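Local structure of tetratricopeptide TPR_2 repeat protein (Thermobaculum terrenum, 5DJS) at residues E228-V233 with L253-R258; R300-S305 with E509-R514; L163-V168 with E186-T191; H101-L104 with D109-R112. The protein is a glycosyltransferase family 41 member with tetratricopeptide helical repeats and a GT-B-type fold, modelled with uridine-5'-diphosphate. The protein carries 1 engineered substitution. All blocks are in the same frame, centred on the assembly; numbering follows the deposited sequence. Where two conformers were deposited one is given.

From the N terminus, contact 4 comes first. It closes the short turn between helix 93-106 and helix 111-120, at the end of the tetratricopeptide range. Contact 3 follows and closes the first crossover of the six-stranded sheet that holds strand 163-169. Contact 1 then closes the excursion from helix 226-236 through strand 240-243 to helix 253-257. Contact 2 bridges 203 intervening residues and brings the C-terminal helix 479-521 back onto edge strand 300-304. The four lie in series, so none nests in or crosses another. Contact 3 touches contact 2 through Y167 and Y512. Contact 1 meets contact 3 through F256 and V168, and contact 4 through F254 and H111.

Contact 1. Residues E228-V233 with L253-R258; sequences ELCELV and LFAFAR
L229 and C230 on helix 226-236 meet A255 on the short helix 253-257, and most of the contact is apolar. The CD2 branch of L229 rests on A255 CB at 3.6 Å. L229 CG stands anti to the backbone N (chi1 179°), and from there the CD2 branch extends to the alanine methyl. From the next residue, C230 SG comes to the same CB, at 4.0 Å. The small residue lets the backbones come close, with the CA atoms of C230 and A255 5.7 Å apart. The sulfur also touches the aliphatic chain of R258, at 3.9 Å from CB, and lies oblique to the guanidinium.

Both helices belong to the GT-B-type domain with the parallel sheet of strand 163-169. They precede and follow strand 240-243, whose L241 and D243 are touched by the F256 side chain.

One polar atom also lies near the sulfur. C230 SG is 3.3 Å from A255 O.

Hydrogen bonds act within 253-258. R258 bends at chi3 and turns back over the helix it follows. There R258 NE donates to F254 O at 3.2 Å, nearly straight at 164°. The acceptor lies in the guanidinium plane. R258 NH2 adds a weak bond to the same oxygen.

Contact 2. Residues R300-S305 with E509-R514; sequences RLVRLS and EDAYRR
The contact joins the edge strand of a parallel sheet to the long C-terminal helix of the chain. Strand 300-304 is outermost in the six-stranded sheet that also holds strand 163-169. Helix 479-521 packs against that sheet, although 203 residues separate the two segments. This return of the C-terminal helix to the first of the two GT-B sheets is a familiar feature of GT-B folds.

V302 and L304 meet A511 through methyl groups alone. The A511 CB methyl is the common point. V302 CG1 touches it at 3.9 Å, and L304 CD2 touches it at the same distance of 3.9 Å. The V302 side chain leaves the backbone toward the helix. A chi1 of 173° swings CG1 to the helix side, which brings this branch, and not CG2, against the alanine. L304 starts out less directly and reaches A511 by the far end of its chain. No hydrogen bond crosses between the segments. The small A511 lets strand and helix approach to 7.5 Å between the CA atoms of V302 and A511. The buried area is modest, 81 Å² in all.

Strand 281-285 lies beside strand 300-304, and V302 pairs with L282 and G284 through backbone hydrogen bonds. V302 also rests on Y281, and L304 on V283. One residue on from A511, Y512 packs over I165 of strand 163-169 and I240 and V242 of strand 240-243. R513 NH1 bonds to the backbone oxygens of P159 and R161. Side chains of this one turn thus reach both the edge strand and strands deeper in the sheet.

Contact 3. Residues L163-V168 with E186-T191; sequences LRIGYV and EAHDRT
Y167 and H188 approach from opposite directions and meet edge to edge through their polar atoms. Y167 OH and H188 NE2 are 3.0 Å apart and share a hydrogen bond in which either could be the donor. H188 NE2 lies near the plane of the phenol ring. The hydroxyl in turn lies near the imidazole plane. Y167 CG sits anti to the carbonyl carbon (chi1 -74°), and the ring extends from the strand with its hydroxyl facing the histidine.

I165 comes to the same imidazole two residues earlier on the strand. Its side chain runs at a slant to that of H188, and CD1 touches H188 CE1 at 3.8 Å. This methyl approaches the ring obliquely.

Both polar ends of the pair have second partners on helix 479-521. Y167 OH is hydrogen-bonded to Y512 OH, and H188 ND1 to E509 OE2. The imidazole is therefore held at both nitrogens, which should limit its rotation. The E509 carboxylate would probably favour a proton on ND1.

The contact belongs to the beta-alpha-beta unit of strand 163-169, helix 176-187 and strand 193-199. H188 lies in the connection after the helix and also touches V195 of strand 193-199. On the other flank of strand 163-169, I165 and Y167 pack on V242 of strand 240-243. Helix 479-521 covers the group, with A187 on T505.

Contact 4. Residues H101-L104 with D109-R112; sequences HHAL and DYHR
Y110 packs its CB and one ring edge against A103 and L104, across the turn between helix 93-106 and helix 111-120. The tyrosine leaves its backbone toward the first helix. With chi1 at -156° its CG is turned away from the backbone N, and this lays the ring alongside A103. Y110 CD2 comes 3.9 Å from A103 O, with the oxygen near the ring plane. The same ring carbon is 4.2 Å from A103 CB. The oxygen thus lies at the ring edge, and the methyl is near the same ring carbon.

L104 has a different course. CG lies anti to its own carbonyl carbon (chi1 -72°), and chi2 is extended at 174°. Its CD2 branch does the touching. L104 CD2 is 4.0 Å from Y110 CB and 3.6 Å from Y110 O, so it meets the base of the tyrosine and not the ring. L104 also leans on A113, H114 and L117 of helix 111-120.

Y110 occupies the N-cap position of helix 111-120, within the tetratricopeptide range 77-110. Its ring has further neighbours. It meets the ring of Y81 on helix 77-89, and it makes a cation-pi contact with R107.

No hydrogen bond joins the two segments. Contact between them is thus apolar and mainly van der Waals, with carbon atoms also lying against A103 O and Y110 O.

Contact 1. Residues E228-V233 with L253-R258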
loop_
_atom_site.group_PDB
_atom_site.type_symbol
_atom_site.label_atom_id
_atom_site.label_comp_id
_atom_site.label_asym_id
_atom_site.label_seq_id
_atom_site.Cartn_x
_atom_site.Cartn_y
_atom_site.Cartn_z
ATOM N N GLU A 228 7.770 -12.617 -21.930
ATOM C CA GLU A 228 8.060 -11.428 -22.756
ATOM C C GLU A 228 8.752 -10.309 -21.967
ATOM O O GLU A 228 9.654 -9.648 -22.479
ATOM C CB GLU A 228 6.774 -10.867 -23.392
ATOM C CG GLU A 228 6.208 -11.708 -24.528
ATOM C CD GLU A 228 4.890 -11.176 -25.070
ATOM O OE1 GLU A 228 4.083 -10.627 -24.297
ATOM O OE2 GLU A 228 4.643 -11.322 -26.280
ATOM N N LEU A 229 8.318 -10.085 -20.727
ATOM C CA LEU A 229 8.944 -9.073 -19.884
ATOM C C LEU A 229 10.364 -9.460 -19.512
ATOM O O LEU A 229 11.243 -8.601 -19.475
ATOM C CB LEU A 229 8.139 -8.822 -18.610
ATOM C CG LEU A 229 8.736 -7.786 -17.639
ATOM C CD1 LEU A 229 8.884 -6.428 -18.303
ATOM C CD2 LEU A 229 7.868 -7.685 -16.403
ATOM N N CYS A 230 10.582 -10.740 -19.224
ATOM C CA CYS A 230 11.927 -11.231 -18.904
ATOM C C CYS A 230 12.929 -11.022 -20.036
ATOM O O CYS A 230 14.041 -10.554 -19.793
ATOM C CB CYS A 230 11.898 -12.701 -18.495
ATOM S SG CYS A 230 11.260 -12.902 -16.823
ATOM N N GLU A 231 12.539 -11.356 -21.265
ATOM C CA GLU A 231 13.428 -11.169 -22.410
ATOM C C GLU A 231 13.624 -9.664 -22.706
ATOM O O GLU A 231 14.678 -9.269 -23.196
ATOM C CB GLU A 231 12.965 -11.997 -23.634
ATOM C CG GLU A 231 11.798 -11.422 -24.437
ATOM C CD GLU A 231 11.074 -12.445 -25.317
ATOM O OE1 GLU A 231 11.285 -13.674 -25.152
ATOM O OE2 GLU A 231 10.265 -12.007 -26.172
ATOM N N LEU A 232 12.633 -8.835 -22.367
ATOM C CA LEU A 232 12.780 -7.364 -22.410
ATOM C C LEU A 232 13.777 -6.820 -21.371
ATOM O O LEU A 232 14.584 -5.953 -21.687
ATOM C CB LEU A 232 11.416 -6.669 -22.243
ATOM C CG LEU A 232 11.380 -5.131 -22.114
ATOM C CD1 LEU A 232 12.040 -4.445 -23.304
ATOM C CD2 LEU A 232 9.945 -4.650 -21.956
ATOM N N VAL A 233 13.693 -7.307 -20.137
ATOM C CA VAL A 233 14.610 -6.889 -19.064
ATOM C C VAL A 233 16.038 -7.338 -19.360
ATOM O O VAL A 233 16.982 -6.574 -19.159
ATOM C CB VAL A 233 14.154 -7.423 -17.679
ATOM C CG1 VAL A 233 15.215 -7.198 -16.605
ATOM C CG2 VAL A 233 12.853 -6.750 -17.253
ATOM N N LEU A 253 5.930 -10.355 -10.154
ATOM C CA LEU A 253 6.868 -11.156 -9.386
ATOM C C LEU A 253 7.201 -12.470 -10.060
ATOM O O LEU A 253 8.188 -13.102 -9.704
ATOM C CB LEU A 253 6.317 -11.445 -7.989
ATOM C CG LEU A 253 6.261 -10.264 -7.016
ATOM C CD1 LEU A 253 5.325 -10.568 -5.851
ATOM C CD2 LEU A 253 7.647 -9.908 -6.500
ATOM N N PHE A 254 6.377 -12.908 -11.005
ATOM C CA PHE A 254 6.709 -14.115 -11.775
ATOM C C PHE A 254 7.751 -13.818 -12.860
ATOM O O PHE A 254 8.469 -14.711 -13.283
ATOM C CB PHE A 254 5.452 -14.740 -12.370
ATOM C CG PHE A 254 4.391 -15.000 -11.355
ATOM C CD1 PHE A 254 4.661 -15.804 -10.250
ATOM C CD2 PHE A 254 3.133 -14.422 -11.476
ATOM C CE1 PHE A 254 3.688 -16.044 -9.295
ATOM C CE2 PHE A 254 2.156 -14.660 -10.523
ATOM C CZ PHE A 254 2.432 -15.472 -9.432
ATOM N N ALA A 255 7.830 -12.572 -13.308
ATOM C CA ALA A 255 8.978 -12.129 -14.078
ATOM C C ALA A 255 10.238 -12.137 -13.187
ATOM O O ALA A 255 11.270 -12.683 -13.579
ATOM C CB ALA A 255 8.723 -10.753 -14.680
ATOM N N PHE A 256 10.133 -11.575 -11.979
ATOM C CA PHE A 256 11.231 -11.641 -10.982
ATOM C C PHE A 256 11.614 -13.075 -10.648
ATOM O O PHE A 256 12.768 -13.365 -10.386
ATOM C CB PHE A 256 10.864 -10.932 -9.665
ATOM C CG PHE A 256 11.025 -9.439 -9.708
ATOM C CD1 PHE A 256 10.066 -8.637 -10.331
ATOM C CD2 PHE A 256 12.129 -8.833 -9.132
ATOM C CE1 PHE A 256 10.205 -7.267 -10.381
ATOM C CE2 PHE A 256 12.276 -7.457 -9.179
ATOM C CZ PHE A 256 11.310 -6.676 -9.800
ATOM N N ALA A 257 10.630 -13.963 -10.638
ATOM C CA ALA A 257 10.844 -15.357 -10.287
ATOM C C ALA A 257 11.892 -16.031 -11.166
ATOM O O ALA A 257 12.601 -16.908 -10.696
ATOM C CB ALA A 257 9.527 -16.122 -10.347
ATOM N N ARG A 258 11.996 -15.597 -12.426
ATOM C CA ARG A 258 12.947 -16.171 -13.393
ATOM C C ARG A 258 14.393 -15.646 -13.302
ATOM O O ARG A 258 15.256 -16.135 -14.026
ATOM C CB ARG A 258 12.405 -15.985 -14.815
ATOM C CG ARG A 258 11.527 -17.133 -15.268
ATOM C CD ARG A 258 10.604 -16.725 -16.405
ATOM N NE ARG A 258 9.263 -16.478 -15.882
ATOM C CZ ARG A 258 8.128 -17.007 -16.343
ATOM N NH1 ARG A 258 8.108 -17.819 -17.405
ATOM N NH2 ARG A 258 6.980 -16.695 -15.739
#

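Contact 2. Residues R300-S305 with E509-R514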
loop_
_atom_site.group_PDB
_atom_site.type_symbol
_atom_site.label_atom_id
_atom_site.label_comp_id
_atom_site.label_asym_id
_atom_site.label_seq_id
_atom_site.Cartn_x
_atom_site.Cartn_y
_atom_site.Cartn_z
ATOM N N ARG A 300 17.515 -10.916 1.879
ATOM C CA ARG A 300 18.417 -10.318 2.860
ATOM C C ARG A 300 17.941 -8.903 3.145
ATOM O O ARG A 300 17.753 -8.102 2.219
ATOM C CB ARG A 300 19.857 -10.264 2.367
ATOM C CG ARG A 300 20.673 -11.499 2.675
ATOM C CD ARG A 300 22.126 -11.242 2.333
ATOM N NE ARG A 300 22.737 -12.391 1.663
ATOM C CZ ARG A 300 23.649 -12.331 0.689
ATOM N NH1 ARG A 300 24.091 -11.167 0.207
ATOM N NH2 ARG A 300 24.124 -13.463 0.177
ATOM N N LEU A 301 17.747 -8.602 4.425
ATOM C CA LEU A 301 17.297 -7.283 4.835
ATOM C C LEU A 301 18.452 -6.283 4.715
ATOM O O LEU A 301 19.572 -6.565 5.142
ATOM C CB LEU A 301 16.772 -7.328 6.273
ATOM C CG LEU A 301 15.536 -8.195 6.515
ATOM C CD1 LEU A 301 15.291 -8.345 8.007
ATOM C CD2 LEU A 301 14.303 -7.612 5.848
ATOM N N VAL A 302 18.169 -5.131 4.111
ATOM C CA VAL A 302 19.133 -4.047 3.967
ATOM C C VAL A 302 18.630 -2.914 4.852
ATOM O O VAL A 302 17.744 -2.155 4.455
ATOM C CB VAL A 302 19.248 -3.597 2.490
ATOM C CG1 VAL A 302 20.110 -2.354 2.336
ATOM C CG2 VAL A 302 19.803 -4.721 1.635
ATOM N N ARG A 303 19.187 -2.819 6.055
ATOM C CA ARG A 303 18.750 -1.830 7.034
ATOM C C ARG A 303 19.493 -0.503 6.855
ATOM O O ARG A 303 20.527 -0.270 7.491
ATOM C CB ARG A 303 18.972 -2.356 8.453
ATOM C CG ARG A 303 18.284 -3.670 8.785
ATOM C CD ARG A 303 18.834 -4.238 10.089
ATOM N NE ARG A 303 17.869 -5.106 10.775
ATOM C CZ ARG A 303 17.640 -6.390 10.494
ATOM N NH1 ARG A 303 18.294 -7.019 9.514
ATOM N NH2 ARG A 303 16.746 -7.063 11.207
ATOM N N LEU A 304 18.960 0.376 6.007
ATOM C CA LEU A 304 19.523 1.722 5.842
ATOM C C LEU A 304 19.613 2.458 7.197
ATOM O O LEU A 304 18.744 2.293 8.063
ATOM C CB LEU A 304 18.666 2.571 4.896
ATOM C CG LEU A 304 18.472 2.143 3.444
ATOM C CD1 LEU A 304 17.478 3.079 2.771
ATOM C CD2 LEU A 304 19.786 2.112 2.692
ATOM N N SER A 305 20.643 3.294 7.350
ATOM C CA SER A 305 20.880 4.065 8.590
ATOM C C SER A 305 20.145 5.422 8.619
ATOM O O SER A 305 20.534 6.331 9.338
ATOM C CB SER A 305 22.382 4.271 8.753
ATOM O OG SER A 305 22.887 4.900 7.587
ATOM N N GLU A 509 21.404 4.450 -3.300
ATOM C CA GLU A 509 22.498 4.191 -4.250
ATOM C C GLU A 509 23.708 3.526 -3.598
ATOM O O GLU A 509 24.319 2.644 -4.187
ATOM C CB GLU A 509 22.933 5.492 -4.913
ATOM C CG GLU A 509 21.955 5.993 -5.965
ATOM C CD GLU A 509 22.274 7.401 -6.443
ATOM O OE1 GLU A 509 23.171 8.058 -5.867
ATOM O OE2 GLU A 509 21.628 7.859 -7.408
ATOM N N ASP A 510 24.045 3.950 -2.383
ATOM C CA ASP A 510 25.088 3.287 -1.595
ATOM C C ASP A 510 24.724 1.812 -1.345
ATOM O O ASP A 510 25.591 0.948 -1.420
ATOM C CB ASP A 510 25.320 4.010 -0.256
ATOM C CG ASP A 510 26.764 3.979 0.173
ATOM O OD1 ASP A 510 27.550 4.747 -0.428
ATOM O OD2 ASP A 510 27.108 3.201 1.097
ATOM N N ALA A 511 23.446 1.541 -1.053
ATOM C CA ALA A 511 22.950 0.165 -0.866
ATOM C C ALA A 511 22.932 -0.657 -2.162
ATOM O O ALA A 511 23.382 -1.808 -2.160
ATOM C CB ALA A 511 21.572 0.166 -0.226
ATOM N N TYR A 512 22.417 -0.075 -3.253
ATOM C CA TYR A 512 22.496 -0.701 -4.592
ATOM C C TYR A 512 23.934 -1.068 -4.991
ATOM O O TYR A 512 24.172 -2.125 -5.569
ATOM C CB TYR A 512 21.936 0.222 -5.687
ATOM C CG TYR A 512 20.436 0.483 -5.702
ATOM C CD1 TYR A 512 19.513 -0.397 -5.107
ATOM C CD2 TYR A 512 19.933 1.610 -6.361
ATOM C CE1 TYR A 512 18.146 -0.134 -5.142
ATOM C CE2 TYR A 512 18.574 1.876 -6.408
ATOM C CZ TYR A 512 17.680 1.005 -5.804
ATOM O OH TYR A 512 16.331 1.289 -5.857
ATOM N N ARG A 513 24.880 -0.180 -4.703
ATOM C CA ARG A 513 26.283 -0.410 -5.036
ATOM C C ARG A 513 26.854 -1.605 -4.269
ATOM O O ARG A 513 27.600 -2.402 -4.825
ATOM C CB ARG A 513 27.114 0.860 -4.764
ATOM C CG ARG A 513 28.572 0.809 -5.230
ATOM C CD ARG A 513 28.742 0.536 -6.724
ATOM N NE ARG A 513 28.042 1.498 -7.584
ATOM C CZ ARG A 513 28.114 1.517 -8.914
ATOM N NH1 ARG A 513 28.859 0.629 -9.577
ATOM N NH2 ARG A 513 27.428 2.435 -9.599
ATOM N N ARG A 514 26.497 -1.723 -2.997
ATOM C CA ARG A 514 27.025 -2.789 -2.156
ATOM C C ARG A 514 26.361 -4.131 -2.468
ATOM O O ARG A 514 26.978 -5.178 -2.294
ATOM C CB ARG A 514 26.927 -2.396 -0.678
ATOM C CG ARG A 514 27.960 -1.319 -0.321
ATOM C CD ARG A 514 27.577 -0.417 0.850
ATOM N NE ARG A 514 27.005 -1.174 1.959
ATOM C CZ ARG A 514 27.689 -1.943 2.809
ATOM N NH1 ARG A 514 29.016 -2.086 2.714
ATOM N NH2 ARG A 514 27.034 -2.586 3.775
#

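Contact 3. Residues L163-V168 with E186-T191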
loop_
_atom_site.group_PDB
_atom_site.type_symbol
_atom_site.label_atom_id
_atom_site.label_comp_id
_atom_site.label_asym_id
_atom_site.label_seq_id
_atom_site.Cartn_x
_atom_site.Cartn_y
_atom_site.Cartn_z
ATOM N N LEU A 163 25.570 1.504 -13.454
ATOM C CA LEU A 163 24.551 0.456 -13.279
ATOM C C LEU A 163 23.217 0.877 -13.877
ATOM O O LEU A 163 22.857 2.046 -13.837
ATOM C CB LEU A 163 24.353 0.146 -11.794
ATOM C CG LEU A 163 25.144 -0.987 -11.128
ATOM C CD1 LEU A 163 26.458 -1.330 -11.816
ATOM C CD2 LEU A 163 25.379 -0.640 -9.664
ATOM N N ARG A 164 22.485 -0.087 -14.426
ATOM C CA ARG A 164 21.135 0.152 -14.932
ATOM C C ARG A 164 20.146 -0.360 -13.912
ATOM O O ARG A 164 20.199 -1.540 -13.543
ATOM C CB ARG A 164 20.920 -0.577 -16.242
ATOM C CG ARG A 164 21.700 0.033 -17.368
ATOM C CD ARG A 164 21.591 -0.848 -18.576
ATOM N NE ARG A 164 22.181 -0.204 -19.740
ATOM C CZ ARG A 164 22.535 -0.832 -20.857
ATOM N NH1 ARG A 164 22.364 -2.147 -21.008
ATOM N NH2 ARG A 164 23.078 -0.137 -21.831
ATOM N N ILE A 165 19.260 0.524 -13.456
ATOM C CA ILE A 165 18.230 0.176 -12.476
ATOM C C ILE A 165 16.868 0.156 -13.150
ATOM O O ILE A 165 16.498 1.089 -13.864
ATOM C CB ILE A 165 18.189 1.150 -11.277
ATOM C CG1 ILE A 165 19.556 1.213 -10.587
ATOM C CG2 ILE A 165 17.148 0.696 -10.258
ATOM C CD1 ILE A 165 19.719 2.409 -9.679
ATOM N N GLY A 166 16.132 -0.922 -12.903
ATOM C CA GLY A 166 14.779 -1.097 -13.419
ATOM C C GLY A 166 13.774 -1.113 -12.286
ATOM O O GLY A 166 13.874 -1.929 -11.369
ATOM N N TYR A 167 12.818 -0.194 -12.348
ATOM C CA TYR A 167 11.733 -0.088 -11.361
ATOM C C TYR A 167 10.461 -0.679 -11.968
ATOM O O TYR A 167 9.974 -0.177 -12.990
ATOM C CB TYR A 167 11.526 1.387 -10.965
ATOM C CG TYR A 167 12.626 1.902 -10.065
ATOM C CD1 TYR A 167 12.680 1.519 -8.721
ATOM C CD2 TYR A 167 13.634 2.730 -10.553
ATOM C CE1 TYR A 167 13.690 1.959 -7.883
ATOM C CE2 TYR A 167 14.652 3.186 -9.716
ATOM C CZ TYR A 167 14.672 2.795 -8.383
ATOM O OH TYR A 167 15.669 3.212 -7.539
ATOM N N VAL A 168 9.940 -1.745 -11.358
ATOM C CA VAL A 168 8.779 -2.458 -11.896
ATOM C C VAL A 168 7.590 -2.289 -10.961
ATOM O O VAL A 168 7.623 -2.763 -9.821
ATOM C CB VAL A 168 9.048 -3.974 -12.095
ATOM C CG1 VAL A 168 7.977 -4.577 -13.001
ATOM C CG2 VAL A 168 10.441 -4.229 -12.677
ATOM N N GLU A 186 14.208 11.468 -9.977
ATOM C CA GLU A 186 14.807 12.775 -10.298
ATOM C C GLU A 186 16.266 12.875 -9.835
ATOM O O GLU A 186 17.119 13.284 -10.595
ATOM C CB GLU A 186 13.999 13.934 -9.691
ATOM C CG GLU A 186 14.496 15.316 -10.120
ATOM C CD GLU A 186 13.693 16.464 -9.541
ATOM O OE1 GLU A 186 13.328 17.378 -10.317
ATOM O OE2 GLU A 186 13.441 16.459 -8.315
ATOM N N ALA A 187 16.539 12.479 -8.601
ATOM C CA ALA A 187 17.855 12.690 -7.978
ATOM C C ALA A 187 18.898 11.600 -8.235
ATOM O O ALA A 187 20.028 11.713 -7.759
ATOM C CB ALA A 187 17.682 12.879 -6.471
ATOM N N HIS A 188 18.540 10.543 -8.959
ATOM C CA HIS A 188 19.498 9.468 -9.242
ATOM C C HIS A 188 20.728 10.021 -9.966
ATOM O O HIS A 188 20.594 10.709 -10.970
ATOM C CB HIS A 188 18.862 8.324 -10.068
ATOM C CG HIS A 188 18.493 7.120 -9.260
ATOM N ND1 HIS A 188 19.347 6.549 -8.343
ATOM C CD2 HIS A 188 17.371 6.367 -9.247
ATOM C CE1 HIS A 188 18.763 5.506 -7.786
ATOM N NE2 HIS A 188 17.562 5.375 -8.316
ATOM N N ASP A 189 21.914 9.715 -9.447
ATOM C CA ASP A 189 23.171 10.144 -10.059
ATOM C C ASP A 189 23.383 9.437 -11.413
ATOM O O ASP A 189 23.687 8.236 -11.454
ATOM C CB ASP A 189 24.339 9.848 -9.108
ATOM C CG ASP A 189 25.661 10.447 -9.578
ATOM O OD1 ASP A 189 25.672 11.203 -10.578
ATOM O OD2 ASP A 189 26.698 10.148 -8.939
ATOM N N ARG A 190 23.219 10.189 -12.501
ATOM C CA ARG A 190 23.342 9.650 -13.857
ATOM C C ARG A 190 24.759 9.249 -14.271
ATOM O O ARG A 190 24.919 8.512 -15.242
ATOM C CB ARG A 190 22.766 10.624 -14.885
ATOM C CG ARG A 190 21.402 10.208 -15.416
ATOM C CD ARG A 190 20.434 9.892 -14.285
ATOM N NE ARG A 190 19.072 9.702 -14.774
ATOM C CZ ARG A 190 17.987 9.801 -14.011
ATOM N NH1 ARG A 190 18.105 10.094 -12.720
ATOM N NH2 ARG A 190 16.782 9.619 -14.541
ATOM N N THR A 191 25.780 9.734 -13.560
ATOM C CA THR A 191 27.167 9.301 -13.811
ATOM C C THR A 191 27.304 7.799 -13.485
ATOM O O THR A 191 27.945 7.051 -14.232
ATOM C CB THR A 191 28.235 10.119 -13.015
ATOM O OG1 THR A 191 28.070 9.925 -11.604
ATOM C CG2 THR A 191 28.166 11.631 -13.345
#

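Contact 4. Residues H101-L104 with D109-R112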
loop_
_atom_site.group_PDB
_atom_site.type_symbol
_atom_site.label_atom_id
_atom_site.label_comp_id
_atom_site.label_asym_id
_atom_site.label_seq_id
_atom_site.Cartn_x
_atom_site.Cartn_y
_atom_site.Cartn_z
ATOM N N HIS A 101 -10.676 -17.473 1.792
ATOM C CA HIS A 101 -10.579 -18.921 2.025
ATOM C C HIS A 101 -11.469 -19.697 1.064
ATOM O O HIS A 101 -11.022 -20.681 0.477
ATOM C CB HIS A 101 -10.940 -19.310 3.474
ATOM C CG HIS A 101 -9.823 -19.119 4.451
ATOM N ND1 HIS A 101 -8.790 -20.023 4.588
ATOM C CD2 HIS A 101 -9.578 -18.130 5.340
ATOM C CE1 HIS A 101 -7.950 -19.590 5.512
ATOM N NE2 HIS A 101 -8.404 -18.442 5.982
ATOM N N HIS A 102 -12.717 -19.258 0.904
ATOM C CA HIS A 102 -13.652 -19.931 0.007
ATOM C C HIS A 102 -13.118 -19.982 -1.415
ATOM O O HIS A 102 -13.235 -21.012 -2.074
ATOM C CB HIS A 102 -15.043 -19.273 0.023
ATOM C CG HIS A 102 -15.787 -19.469 1.304
ATOM N ND1 HIS A 102 -15.805 -20.672 1.979
ATOM C CD2 HIS A 102 -16.544 -18.616 2.033
ATOM C CE1 HIS A 102 -16.535 -20.548 3.074
ATOM N NE2 HIS A 102 -16.996 -19.312 3.131
ATOM N N ALA A 103 -12.528 -18.877 -1.868
ATOM C CA ALA A 103 -12.004 -18.772 -3.222
ATOM C C ALA A 103 -10.866 -19.761 -3.446
ATOM O O ALA A 103 -10.766 -20.362 -4.518
ATOM C CB ALA A 103 -11.542 -17.350 -3.499
ATOM N N LEU A 104 -10.026 -19.940 -2.427
ATOM C CA LEU A 104 -8.964 -20.958 -2.456
ATOM C C LEU A 104 -9.485 -22.383 -2.322
ATOM O O LEU A 104 -8.955 -23.293 -2.944
ATOM C CB LEU A 104 -7.924 -20.707 -1.364
ATOM C CG LEU A 104 -6.982 -19.523 -1.558
ATOM C CD1 LEU A 104 -6.136 -19.358 -0.304
ATOM C CD2 LEU A 104 -6.074 -19.719 -2.760
ATOM N N ASP A 109 -5.400 -23.511 -6.913
ATOM C CA ASP A 109 -4.299 -22.864 -7.637
ATOM C C ASP A 109 -4.622 -21.410 -8.045
ATOM O O ASP A 109 -4.343 -20.988 -9.169
ATOM C CB ASP A 109 -3.812 -23.730 -8.822
ATOM C CG ASP A 109 -4.811 -23.820 -9.976
ATOM O OD1 ASP A 109 -6.008 -23.495 -9.811
ATOM O OD2 ASP A 109 -4.374 -24.232 -11.069
ATOM N N TYR A 110 -5.178 -20.649 -7.104
ATOM C CA TYR A 110 -5.575 -19.258 -7.320
ATOM C C TYR A 110 -4.480 -18.379 -6.708
ATOM O O TYR A 110 -4.581 -17.983 -5.543
ATOM C CB TYR A 110 -6.933 -18.992 -6.635
ATOM C CG TYR A 110 -7.774 -17.842 -7.175
ATOM C CD1 TYR A 110 -7.211 -16.755 -7.862
ATOM C CD2 TYR A 110 -9.147 -17.819 -6.951
ATOM C CE1 TYR A 110 -7.995 -15.712 -8.333
ATOM C CE2 TYR A 110 -9.939 -16.779 -7.425
ATOM C CZ TYR A 110 -9.362 -15.729 -8.111
ATOM O OH TYR A 110 -10.161 -14.703 -8.577
ATOM N N HIS A 111 -3.443 -18.065 -7.490
ATOM C CA HIS A 111 -2.309 -17.282 -6.978
ATOM C C HIS A 111 -2.653 -15.849 -6.497
ATOM O O HIS A 111 -1.989 -15.343 -5.594
ATOM C CB HIS A 111 -1.108 -17.282 -7.957
ATOM C CG HIS A 111 -1.364 -16.620 -9.279
ATOM N ND1 HIS A 111 -0.978 -17.190 -10.471
ATOM C CD2 HIS A 111 -1.945 -15.440 -9.604
ATOM C CE1 HIS A 111 -1.316 -16.398 -11.472
ATOM N NE2 HIS A 111 -1.910 -15.330 -10.972
ATOM N N ARG A 112 -3.677 -15.211 -7.074
ATOM C CA ARG A 112 -4.058 -13.841 -6.678
ATOM C C ARG A 112 -4.817 -13.837 -5.357
ATOM O O ARG A 112 -4.634 -12.939 -4.545
ATOM C CB ARG A 112 -4.872 -13.128 -7.768
ATOM C CG ARG A 112 -4.018 -12.378 -8.781
ATOM C CD ARG A 112 -4.858 -11.576 -9.766
ATOM N NE ARG A 112 -5.536 -10.443 -9.122
ATOM C CZ ARG A 112 -6.435 -9.642 -9.705
ATOM N NH1 ARG A 112 -6.800 -9.822 -10.976
ATOM N NH2 ARG A 112 -6.982 -8.648 -9.007
#